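Local coordinates for alpha-catenin-like protein hmp-1 (Caenorhabditis elegans, PDB 5H5M) that links the cadherin-catenin complex of adherens junctions to actin filaments and is required for cell migration and cell shape changes in the embryo, at residues Phe123-Ile134 with Lys217-Thr228. Numbering follows the deposited sequence.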
loop_
_atom_site.group_PDB
_atom_site.type_symbol
_atom_site.label_atom_id
_atom_site.label_comp_id
_atom_site.label_asym_id
_atom_site.label_seq_id
_atom_site.Cartn_x
_atom_site.Cartn_y
_atom_site.Cartn_z
ATOM N N PHE A 123 -5.108 3.050 2.881
ATOM C CA PHE A 123 -4.840 4.222 3.710
ATOM C C PHE A 123 -4.803 5.531 2.927
ATOM O O PHE A 123 -4.341 6.550 3.442
ATOM C CB PHE A 123 -3.522 4.030 4.472
ATOM C CG PHE A 123 -3.589 2.950 5.517
ATOM C CD1 PHE A 123 -3.429 1.616 5.167
ATOM C CD2 PHE A 123 -3.836 3.265 6.845
ATOM C CE1 PHE A 123 -3.508 0.614 6.123
ATOM C CE2 PHE A 123 -3.915 2.270 7.808
ATOM C CZ PHE A 123 -3.753 0.941 7.447
ATOM N N LEU A 124 -5.302 5.517 1.693
ATOM C CA LEU A 124 -5.326 6.740 0.894
ATOM C C LEU A 124 -6.355 7.737 1.425
ATOM O O LEU A 124 -6.271 8.927 1.135
ATOM C CB LEU A 124 -5.593 6.429 -0.588
ATOM C CG LEU A 124 -6.947 5.970 -1.146
ATOM C CD1 LEU A 124 -7.906 7.131 -1.374
ATOM C CD2 LEU A 124 -6.727 5.222 -2.456
ATOM N N ASP A 125 -7.325 7.254 2.196
ATOM C CA ASP A 125 -8.342 8.132 2.768
ATOM C C ASP A 125 -8.963 7.515 4.014
ATOM O O ASP A 125 -9.973 6.817 3.937
ATOM C CB ASP A 125 -9.428 8.441 1.734
ATOM C CG ASP A 125 -10.385 9.527 2.195
ATOM O OD1 ASP A 125 -10.214 10.050 3.317
ATOM O OD2 ASP A 125 -11.303 9.872 1.420
ATOM N N THR A 126 -8.359 7.790 5.165
ATOM C CA THR A 126 -8.806 7.203 6.423
ATOM C C THR A 126 -9.750 8.121 7.202
ATOM O O THR A 126 -10.215 7.765 8.285
ATOM C CB THR A 126 -7.610 6.847 7.325
ATOM O OG1 THR A 126 -6.820 8.021 7.551
ATOM C CG2 THR A 126 -6.752 5.776 6.676
ATOM N N ARG A 127 -10.034 9.298 6.655
ATOM C CA ARG A 127 -10.899 10.248 7.348
ATOM C C ARG A 127 -12.340 10.235 6.840
ATOM O O ARG A 127 -13.277 10.156 7.635
ATOM C CB ARG A 127 -10.331 11.670 7.244
ATOM C CG ARG A 127 -10.281 12.384 8.590
ATOM C CD ARG A 127 -10.014 13.882 8.480
ATOM N NE ARG A 127 -10.515 14.605 9.651
ATOM C CZ ARG A 127 -9.934 14.606 10.850
ATOM N NH1 ARG A 127 -8.812 13.926 11.057
ATOM N NH2 ARG A 127 -10.475 15.296 11.847
ATOM N N THR A 128 -12.509 10.295 5.522
ATOM C CA THR A 128 -13.830 10.472 4.913
ATOM C C THR A 128 -14.916 9.458 5.317
ATOM O O THR A 128 -16.046 9.867 5.586
ATOM C CB THR A 128 -13.721 10.470 3.368
ATOM O OG1 THR A 128 -12.779 11.466 2.951
ATOM C CG2 THR A 128 -15.069 10.769 2.730
ATOM N N PRO A 129 -14.596 8.148 5.360
ATOM C CA PRO A 129 -15.679 7.211 5.692
ATOM C C PRO A 129 -16.362 7.484 7.035
ATOM O O PRO A 129 -17.583 7.360 7.120
ATOM C CB PRO A 129 -14.971 5.854 5.724
ATOM C CG PRO A 129 -13.805 6.018 4.822
ATOM C CD PRO A 129 -13.351 7.436 5.011
ATOM N N LEU A 130 -15.591 7.851 8.057
ATOM C CA LEU A 130 -16.169 8.148 9.364
ATOM C C LEU A 130 -16.868 9.505 9.365
ATOM O O LEU A 130 -17.918 9.669 9.984
ATOM C CB LEU A 130 -15.098 8.112 10.456
ATOM C CG LEU A 130 -15.628 8.361 11.870
ATOM C CD1 LEU A 130 -16.793 7.430 12.169
ATOM C CD2 LEU A 130 -14.528 8.199 12.910
ATOM N N ILE A 131 -16.279 10.474 8.669
ATOM C CA ILE A 131 -16.859 11.808 8.573
ATOM C C ILE A 131 -18.227 11.765 7.901
ATOM O O ILE A 131 -19.180 12.381 8.379
ATOM C CB ILE A 131 -15.933 12.768 7.802
ATOM C CG1 ILE A 131 -14.640 12.988 8.583
ATOM C CG2 ILE A 131 -16.626 14.097 7.546
ATOM C CD1 ILE A 131 -14.865 13.476 9.999
ATOM N N LEU A 132 -18.325 11.028 6.799
ATOM C CA LEU A 132 -19.600 10.874 6.107
ATOM C C LEU A 132 -20.618 10.167 6.996
ATOM O O LEU A 132 -21.813 10.467 6.944
ATOM C CB LEU A 132 -19.418 10.104 4.797
ATOM C CG LEU A 132 -18.697 10.854 3.675
ATOM C CD1 LEU A 132 -18.650 10.014 2.407
ATOM C CD2 LEU A 132 -19.358 12.201 3.409
ATOM N N LEU A 133 -20.141 9.231 7.811
ATOM C CA LEU A 133 -21.009 8.520 8.743
ATOM C C LEU A 133 -21.583 9.480 9.780
ATOM O O LEU A 133 -22.797 9.534 9.982
ATOM C CB LEU A 133 -20.248 7.383 9.435
ATOM C CG LEU A 133 -21.005 6.586 10.498
ATOM C CD1 LEU A 133 -22.324 6.069 9.957
ATOM C CD2 LEU A 133 -20.156 5.431 11.022
ATOM N N ILE A 134 -20.703 10.242 10.421
ATOM C CA ILE A 134 -21.097 11.184 11.463
ATOM C C ILE A 134 -22.065 12.246 10.947
ATOM O O ILE A 134 -23.050 12.570 11.610
ATOM C CB ILE A 134 -19.862 11.881 12.076
ATOM C CG1 ILE A 134 -18.941 10.846 12.719
ATOM C CG2 ILE A 134 -20.274 12.928 13.099
ATOM C CD1 ILE A 134 -17.782 11.446 13.473
ATOM N N LYS A 217 -15.314 9.065 17.905
ATOM C CA LYS A 217 -14.644 9.613 16.731
ATOM C C LYS A 217 -13.170 9.875 17.006
ATOM O O LYS A 217 -12.304 9.460 16.239
ATOM C CB LYS A 217 -15.328 10.904 16.284
ATOM C CG LYS A 217 -14.550 11.700 15.252
ATOM C CD LYS A 217 -15.044 13.138 15.211
ATOM C CE LYS A 217 -14.217 13.991 14.268
ATOM N NZ LYS A 217 -14.707 15.398 14.233
ATOM N N ASN A 218 -12.895 10.557 18.111
ATOM C CA ASN A 218 -11.531 10.936 18.452
ATOM C C ASN A 218 -10.664 9.740 18.835
ATOM O O ASN A 218 -9.488 9.684 18.478
ATOM C CB ASN A 218 -11.543 11.967 19.583
ATOM C CG ASN A 218 -12.144 13.291 19.149
ATOM O OD1 ASN A 218 -11.966 13.721 18.009
ATOM N ND2 ASN A 218 -12.871 13.938 20.052
ATOM N N ALA A 219 -11.247 8.783 19.554
ATOM C CA ALA A 219 -10.526 7.570 19.913
ATOM C C ALA A 219 -10.145 6.795 18.656
ATOM O O ALA A 219 -9.048 6.243 18.564
ATOM C CB ALA A 219 -11.358 6.704 20.844
ATOM N N TRP A 220 -11.053 6.774 17.687
ATOM C CA TRP A 220 -10.817 6.079 16.430
ATOM C C TRP A 220 -9.680 6.723 15.640
ATOM O O TRP A 220 -8.728 6.047 15.244
ATOM C CB TRP A 220 -12.090 6.049 15.581
ATOM C CG TRP A 220 -11.876 5.422 14.241
ATOM C CD1 TRP A 220 -11.624 6.065 13.062
ATOM C CD2 TRP A 220 -11.871 4.022 13.943
ATOM N NE1 TRP A 220 -11.474 5.153 12.048
ATOM C CE2 TRP A 220 -11.622 3.890 12.561
ATOM C CE3 TRP A 220 -12.062 2.867 14.708
ATOM C CZ2 TRP A 220 -11.553 2.650 11.930
ATOM C CZ3 TRP A 220 -11.997 1.633 14.077
ATOM C CH2 TRP A 220 -11.744 1.535 12.704
ATOM N N PHE A 221 -9.781 8.030 15.417
ATOM C CA PHE A 221 -8.773 8.753 14.647
ATOM C C PHE A 221 -7.402 8.745 15.324
ATOM O O PHE A 221 -6.378 8.803 14.647
ATOM C CB PHE A 221 -9.224 10.194 14.394
ATOM C CG PHE A 221 -10.195 10.332 13.256
ATOM C CD1 PHE A 221 -10.150 9.459 12.179
ATOM C CD2 PHE A 221 -11.156 11.333 13.261
ATOM C CE1 PHE A 221 -11.042 9.584 11.127
ATOM C CE2 PHE A 221 -12.050 11.462 12.212
ATOM C CZ PHE A 221 -11.992 10.587 11.144
ATOM N N ASP A 222 -7.381 8.672 16.653
ATOM C CA ASP A 222 -6.119 8.561 17.383
ATOM C C ASP A 222 -5.432 7.224 17.104
ATOM O O ASP A 222 -4.214 7.169 16.937
ATOM C CB ASP A 222 -6.338 8.722 18.890
ATOM C CG ASP A 222 -6.665 10.153 19.289
ATOM O OD1 ASP A 222 -6.479 11.069 18.460
ATOM O OD2 ASP A 222 -7.103 10.360 20.442
ATOM N N LYS A 223 -6.218 6.151 17.058
ATOM C CA LYS A 223 -5.680 4.814 16.818
ATOM C C LYS A 223 -5.246 4.631 15.367
ATOM O O LYS A 223 -4.216 4.013 15.096
ATOM C CB LYS A 223 -6.705 3.739 17.182
ATOM C CG LYS A 223 -7.126 3.718 18.639
ATOM C CD LYS A 223 -5.977 3.350 19.552
ATOM C CE LYS A 223 -6.431 3.290 21.001
ATOM N NZ LYS A 223 -5.300 2.981 21.918
ATOM N N VAL A 224 -6.034 5.164 14.436
ATOM C CA VAL A 224 -5.695 5.088 13.019
ATOM C C VAL A 224 -4.400 5.852 12.732
ATOM O O VAL A 224 -3.550 5.391 11.969
ATOM C CB VAL A 224 -6.837 5.635 12.133
ATOM C CG1 VAL A 224 -6.347 5.905 10.711
ATOM C CG2 VAL A 224 -8.008 4.665 12.125
ATOM N N ARG A 225 -4.252 7.016 13.357
ATOM C CA ARG A 225 -3.050 7.826 13.198
ATOM C C ARG A 225 -1.823 7.059 13.686
ATOM O O ARG A 225 -0.778 7.049 13.037
ATOM C CB ARG A 225 -3.195 9.149 13.954
ATOM C CG ARG A 225 -2.009 10.089 13.819
ATOM C CD ARG A 225 -2.327 11.462 14.398
ATOM N NE ARG A 225 -3.382 12.142 13.647
ATOM C CZ ARG A 225 -4.632 12.303 14.077
ATOM N NH1 ARG A 225 -4.995 11.838 15.265
ATOM N NH2 ARG A 225 -5.521 12.933 13.319
ATOM N N LEU A 226 -1.973 6.415 14.838
ATOM C CA LEU A 226 -0.939 5.563 15.403
ATOM C C LEU A 226 -0.569 4.438 14.435
ATOM O O LEU A 226 0.606 4.187 14.178
ATOM C CB LEU A 226 -1.413 4.979 16.738
ATOM C CG LEU A 226 -0.540 3.899 17.375
ATOM C CD1 LEU A 226 0.845 4.446 17.565
ATOM C CD2 LEU A 226 -1.108 3.446 18.709
ATOM N N LEU A 227 -1.583 3.770 13.898
ATOM C CA LEU A 227 -1.377 2.633 13.013
ATOM C C LEU A 227 -0.708 3.056 11.710
ATOM O O LEU A 227 0.185 2.370 11.206
ATOM C CB LEU A 227 -2.708 1.940 12.720
ATOM C CG LEU A 227 -2.672 0.865 11.631
ATOM C CD1 LEU A 227 -1.759 -0.273 12.043
ATOM C CD2 LEU A 227 -4.072 0.354 11.312
ATOM N N THR A 228 -1.145 4.188 11.171
ATOM C CA THR A 228 -0.600 4.702 9.921
ATOM C C THR A 228 0.874 5.036 10.087
ATOM O O THR A 228 1.695 4.718 9.225
ATOM C CB THR A 228 -1.357 5.952 9.442
ATOM O OG1 THR A 228 -2.763 5.679 9.410
ATOM C CG2 THR A 228 -0.887 6.359 8.052
HETATM O O HOH W 1 -10.361 5.290 9.480
HETATM O O HOH W 2 -4.459 7.846 8.698
#
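R127 and L130 hold the ring of F221 between them, one on each face. R127 CB points neither toward helix 207-233 nor away from it, and CG meets F221 CZ at 3.6 Å. From CG to NE the chain runs extended, across the ring. Its CZ then lies 4.0 Å from F221 CE2, and the guanidinium lies almost flat on the ring, planes 17° apart, in an off-centre cation-pi stack. NH2 lies 4.2 Å from F221 CE2, with the positive K217 NZ near but not in contact. NH1 stands 4.1 Å from R225 NH2, a like-charge approach.

On the opposite face of F221, L130 CD2 makes a CH-pi contact, 4.2 Å from the ring centroid. With CG anti to the backbone N (chi1 -178°), the L130 side chain reaches toward helix 207-233, and CD2 also touches W220 CD1 at 3.6 Å. I131 CD1 meets the edge of F221. I134 CD1 packs on the aliphatic part of K217, whose NZ forms a salt bridge with E214.

The loop before helix 128-137 is tied on by water. One water donates to T126 O and accepts from W220 NE1, near the plane of the indole. A second joins T126 OG1 to T228 OG1. T126 CB rests on V224 CG1. F123, just past the end of helix 92-122, turns its ring edge to L227 CD2. D125 accepts from T128 N, a capping bond, and from T128 OG1.

Helical segments 128-134 and 217-228 run antiparallel (174°), within the helical-bundle M domain of this vinculin-family protein. The direct contacts are mostly apolar or with aromatic rings, and the two hydrogen-bonded links go through water. The F221 ring probably helps offset the charge of R127, and D222, through a long salt bridge, that of R225.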